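Putative ATP-dependent endonuclease of the OLD family (Thermus scotoductus, PDB 6P74) degrades linear and supercoiled double-stranded DNA in the 5'-to-3' direction using divalent metal ions, and also hydrolyses ATP in a DNA-stimulated manner. Local coordinates at residues L156-Q161 and L266-G271; A262-G267 and A298-C303. One frame throughout, in Å; residues are numbered along the deposited sequence.

The two interactions meet at one turn of chain, sharing L266 and G267, where helix 246-266 gives way to the loop before strand 272-276. Interaction 1 ties that loop to helix 154-166, bridging the regions assigned to ATPase and dimerization; interaction 2 ties the helix end to the turn after helix 284-299 and stays within the ATPase region. Their centres are about 9 Å apart. Q302 joins them: its NE2 probably bonds E268 O at 3.0 Å, and its backbone O probably accepts from I270 N at 3.0 Å. Both contacts touch the second subunit and lie away from the annotated ATP and metal sites.

Interaction 1 (L156-Q161 and L266-G271); sequences LGRLLQ and LGEKIG
E268, the first residue to meet the helix after G267 has turned the chain with a positive phi, points toward R158 and forms a salt bridge with it. Its OE1 takes both terminal nitrogens: R158 NH2 at 2.8 Å, on the anti lone pair of OE1, and R158 NH1 in a weak bond of 3.1 Å. The carboxylate plane is turned 61° from the guanidinium. A glutamate suits this place because its chain, extended beyond CG, spans the gap to the helix. The CB of K269 is directed away from the helix, and the residue contributes its backbone: R158 NH2 donates to K269 O at 2.7 Å, a fairly bent bond (131°) with the donor tilted from the carbonyl plane. I270 then lays CG2 over one face of the guanidinium, toward the rim and 3.8 Å from R158 CZ, while on the opposite face Q161 NE2 lies over its centre. CG of R158 is anti to the backbone N (chi1 173°) and the chain bends at chi2; arginine's planar head suits the place, bonding at its edge and packing by its face. This surface contact ties helix 154-166, in the region assigned to dimerization, to the ATPase-region loop before strand 272-276. R158 and L159 also pack on F263 of helix 246-266, and F219 of the second subunit packs on L156 and L160.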
# COMPACT_ATOMS: atom_id res chain seq x y z
N LEU A 156 1.02 -7.12 21.14
CA LEU A 156 0.43 -7.40 22.45
C LEU A 156 0.39 -8.90 22.71
O LEU A 156 0.67 -9.35 23.83
CB LEU A 156 -0.97 -6.80 22.51
CG LEU A 156 -1.65 -6.81 23.88
CD1 LEU A 156 -0.79 -6.08 24.94
CD2 LEU A 156 -3.00 -6.15 23.74
N GLY A 157 0.08 -9.69 21.67
CA GLY A 157 0.10 -11.13 21.81
C GLY A 157 1.42 -11.66 22.35
O GLY A 157 1.45 -12.54 23.21
N ARG A 158 2.54 -11.12 21.85
CA ARG A 158 3.81 -11.58 22.38
C ARG A 158 3.98 -11.16 23.83
O ARG A 158 4.59 -11.90 24.62
CB ARG A 158 4.96 -11.08 21.49
CG ARG A 158 6.36 -11.36 22.01
CD ARG A 158 6.62 -12.85 22.22
NE ARG A 158 7.89 -13.11 22.92
CZ ARG A 158 8.06 -13.07 24.25
NH1 ARG A 158 7.04 -12.77 25.06
NH2 ARG A 158 9.25 -13.32 24.77
N LEU A 159 3.41 -10.02 24.22
CA LEU A 159 3.51 -9.59 25.62
C LEU A 159 2.79 -10.56 26.55
O LEU A 159 3.29 -10.88 27.64
CB LEU A 159 2.95 -8.18 25.78
CG LEU A 159 3.02 -7.56 27.18
CD1 LEU A 159 4.45 -7.37 27.65
CD2 LEU A 159 2.27 -6.22 27.23
N LEU A 160 1.60 -11.02 26.15
CA LEU A 160 0.76 -11.88 26.99
C LEU A 160 1.14 -13.35 26.95
O LEU A 160 0.51 -14.14 27.65
CB LEU A 160 -0.71 -11.74 26.59
CG LEU A 160 -1.32 -10.35 26.74
CD1 LEU A 160 -2.68 -10.29 26.05
CD2 LEU A 160 -1.45 -9.99 28.21
N GLN A 161 2.13 -13.76 26.16
CA GLN A 161 2.30 -15.20 26.00
C GLN A 161 2.79 -15.85 27.30
O GLN A 161 2.49 -17.03 27.53
CB GLN A 161 3.23 -15.50 24.82
CG GLN A 161 4.72 -15.54 25.12
CD GLN A 161 5.55 -15.99 23.91
OE1 GLN A 161 5.03 -16.13 22.79
NE2 GLN A 161 6.84 -16.22 24.13
N LEU A 266 9.49 -7.06 31.87
CA LEU A 266 9.29 -8.51 31.89
C LEU A 266 10.57 -9.26 31.52
O LEU A 266 10.69 -10.45 31.83
CB LEU A 266 8.16 -8.91 30.94
CG LEU A 266 6.73 -8.83 31.49
CD1 LEU A 266 6.54 -9.72 32.72
CD2 LEU A 266 6.31 -7.38 31.80
N GLY A 267 11.52 -8.58 30.88
CA GLY A 267 12.83 -9.13 30.65
C GLY A 267 12.93 -10.22 29.61
O GLY A 267 14.04 -10.60 29.25
N GLU A 268 11.81 -10.73 29.11
CA GLU A 268 11.88 -11.78 28.12
C GLU A 268 12.43 -11.24 26.80
O GLU A 268 12.10 -10.14 26.38
CB GLU A 268 10.50 -12.40 27.90
CG GLU A 268 10.02 -13.29 29.03
CD GLU A 268 8.91 -14.22 28.59
OE1 GLU A 268 8.53 -14.13 27.40
OE2 GLU A 268 8.42 -15.04 29.41
N LYS A 269 13.30 -12.03 26.17
CA LYS A 269 13.76 -11.73 24.83
C LYS A 269 12.59 -11.81 23.86
O LYS A 269 11.75 -12.71 23.96
CB LYS A 269 14.88 -12.69 24.43
CG LYS A 269 16.11 -12.66 25.35
CD LYS A 269 17.34 -13.23 24.65
CE LYS A 269 18.64 -12.59 25.14
NZ LYS A 269 19.07 -13.16 26.45
N ILE A 270 12.53 -10.88 22.90
CA ILE A 270 11.39 -10.84 21.99
C ILE A 270 11.83 -10.81 20.53
O ILE A 270 10.99 -10.67 19.63
CB ILE A 270 10.48 -9.64 22.31
CG1 ILE A 270 11.23 -8.33 22.15
CG2 ILE A 270 9.92 -9.77 23.72
CD1 ILE A 270 10.36 -7.11 22.31
N GLY A 271 13.12 -10.97 20.27
CA GLY A 271 13.57 -11.08 18.89
C GLY A 271 13.55 -9.77 18.13
O GLY A 271 13.88 -8.72 18.69

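Interaction 2 (A262-G267 and A298-C303); sequences AFRQLG and ADKDQC
G267 CA and Q302 CA, 7.2 Å apart, are the nearest CA pair of the two segments. Each segment runs off a helix into a turn. G267 leaves helix 246-266 with a positive phi of 73°, a conformation that favours glycine, and D301, the first residue with positive phi after helix 284-299, forms a Schellman motif, which brings Q302 round to face the first segment. The side chain of Q302 carries the contact. With CG anti to the backbone N (chi1 178°) and the chain extended beyond it, the amide reaches the last turn of helix 246-266, where NE2 donates to F263 O at 2.9 Å. The donor stands well above the carbonyl plane, and the same oxygen accepts the helical bond from G267 N. Q302 NE2 also lies 3.3 Å from G267 C. The other end of the amide, Q302 OE1, rests near the start of R264, 3.8 Å from R264 CA. Beside it, K300 crosses R264 at about a right angle and sets NZ 3.8 Å from R264 CG, touching the aliphatic part of the arginine, whose NH2 is salt-bridged to E261. Glutamine suits the inner place because the two N-H groups of its one NE2 can serve two backbone carbonyls, F263 O and E268 O. The price is that OE1 is buried with no partner in the model. R264 NE and K300 NZ, of like charge, remain 5.3 Å apart, and E296, in long, weak ion pairs with both, probably eases their repulsion in part.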
# COMPACT_ATOMS: atom_id res chain seq x y z
N ALA A 262 6.56 -2.42 29.23
CA ALA A 262 6.26 -3.67 29.93
C ALA A 262 7.22 -4.78 29.50
O ALA A 262 7.71 -5.54 30.34
CB ALA A 262 4.81 -4.07 29.70
N PHE A 263 7.54 -4.86 28.20
CA PHE A 263 8.54 -5.82 27.73
C PHE A 263 9.84 -5.70 28.50
O PHE A 263 10.42 -6.70 28.93
CB PHE A 263 8.81 -5.63 26.25
CG PHE A 263 7.85 -6.34 25.34
CD1 PHE A 263 7.55 -7.67 25.54
CD2 PHE A 263 7.27 -5.69 24.27
CE1 PHE A 263 6.67 -8.32 24.69
CE2 PHE A 263 6.39 -6.33 23.43
CZ PHE A 263 6.09 -7.65 23.64
N ARG A 264 10.33 -4.47 28.66
CA ARG A 264 11.64 -4.28 29.28
C ARG A 264 11.62 -4.74 30.73
O ARG A 264 12.60 -5.32 31.21
CB ARG A 264 12.07 -2.82 29.19
CG ARG A 264 13.54 -2.64 29.49
CD ARG A 264 13.72 -1.83 30.73
NE ARG A 264 13.20 -0.49 30.53
CZ ARG A 264 12.90 0.34 31.52
NH1 ARG A 264 13.05 -0.04 32.78
NH2 ARG A 264 12.43 1.56 31.23
N GLN A 265 10.51 -4.48 31.43
CA GLN A 265 10.37 -4.96 32.80
C GLN A 265 10.18 -6.47 32.86
O GLN A 265 10.64 -7.10 33.81
CB GLN A 265 9.20 -4.27 33.49
CG GLN A 265 9.33 -2.77 33.51
CD GLN A 265 8.44 -2.16 34.57
OE1 GLN A 265 7.96 -2.86 35.47
NE2 GLN A 265 8.20 -0.86 34.46
N LEU A 266 9.49 -7.06 31.87
CA LEU A 266 9.29 -8.51 31.89
C LEU A 266 10.57 -9.26 31.52
O LEU A 266 10.69 -10.45 31.83
CB LEU A 266 8.16 -8.91 30.94
CG LEU A 266 6.73 -8.83 31.49
CD1 LEU A 266 6.54 -9.72 32.72
CD2 LEU A 266 6.31 -7.38 31.80
N GLY A 267 11.52 -8.58 30.88
CA GLY A 267 12.83 -9.13 30.65
C GLY A 267 12.93 -10.22 29.61
O GLY A 267 14.04 -10.60 29.25
N ALA A 298 17.95 -3.05 23.06
CA ALA A 298 18.89 -3.52 22.06
C ALA A 298 20.26 -3.79 22.66
O ALA A 298 20.88 -4.82 22.36
CB ALA A 298 18.99 -2.50 20.93
N ASP A 299 20.75 -2.89 23.52
CA ASP A 299 22.09 -3.05 24.08
C ASP A 299 22.15 -4.23 25.04
O ASP A 299 23.14 -4.98 25.05
CB ASP A 299 22.50 -1.76 24.79
CG ASP A 299 22.75 -0.60 23.83
OD1 ASP A 299 22.79 -0.84 22.59
OD2 ASP A 299 22.89 0.55 24.30
N LYS A 300 21.12 -4.40 25.87
CA LYS A 300 20.94 -5.53 26.76
C LYS A 300 20.68 -6.83 26.01
O LYS A 300 20.59 -7.88 26.64
CB LYS A 300 19.77 -5.21 27.71
CG LYS A 300 19.41 -6.28 28.70
CD LYS A 300 18.04 -6.03 29.33
CE LYS A 300 17.99 -4.74 30.15
NZ LYS A 300 16.63 -4.52 30.71
N ASP A 301 20.55 -6.79 24.68
CA ASP A 301 20.39 -7.98 23.86
C ASP A 301 19.03 -8.65 24.03
O ASP A 301 18.87 -9.84 23.77
CB ASP A 301 21.50 -9.00 24.13
CG ASP A 301 22.28 -9.34 22.89
OD1 ASP A 301 21.69 -9.21 21.79
OD2 ASP A 301 23.47 -9.73 23.00
N GLN A 302 18.04 -7.86 24.45
CA GLN A 302 16.69 -8.35 24.66
C GLN A 302 15.84 -8.30 23.40
O GLN A 302 14.75 -8.89 23.38
CB GLN A 302 16.02 -7.52 25.76
CG GLN A 302 14.59 -7.89 26.03
CD GLN A 302 14.01 -7.09 27.18
OE1 GLN A 302 14.59 -6.09 27.61
NE2 GLN A 302 12.87 -7.54 27.69
N CYS A 303 16.29 -7.60 22.37
CA CYS A 303 15.60 -7.60 21.09
C CYS A 303 16.50 -6.91 20.08
O CYS A 303 17.55 -6.36 20.41
CB CYS A 303 14.25 -6.88 21.18
SG CYS A 303 14.46 -5.13 21.43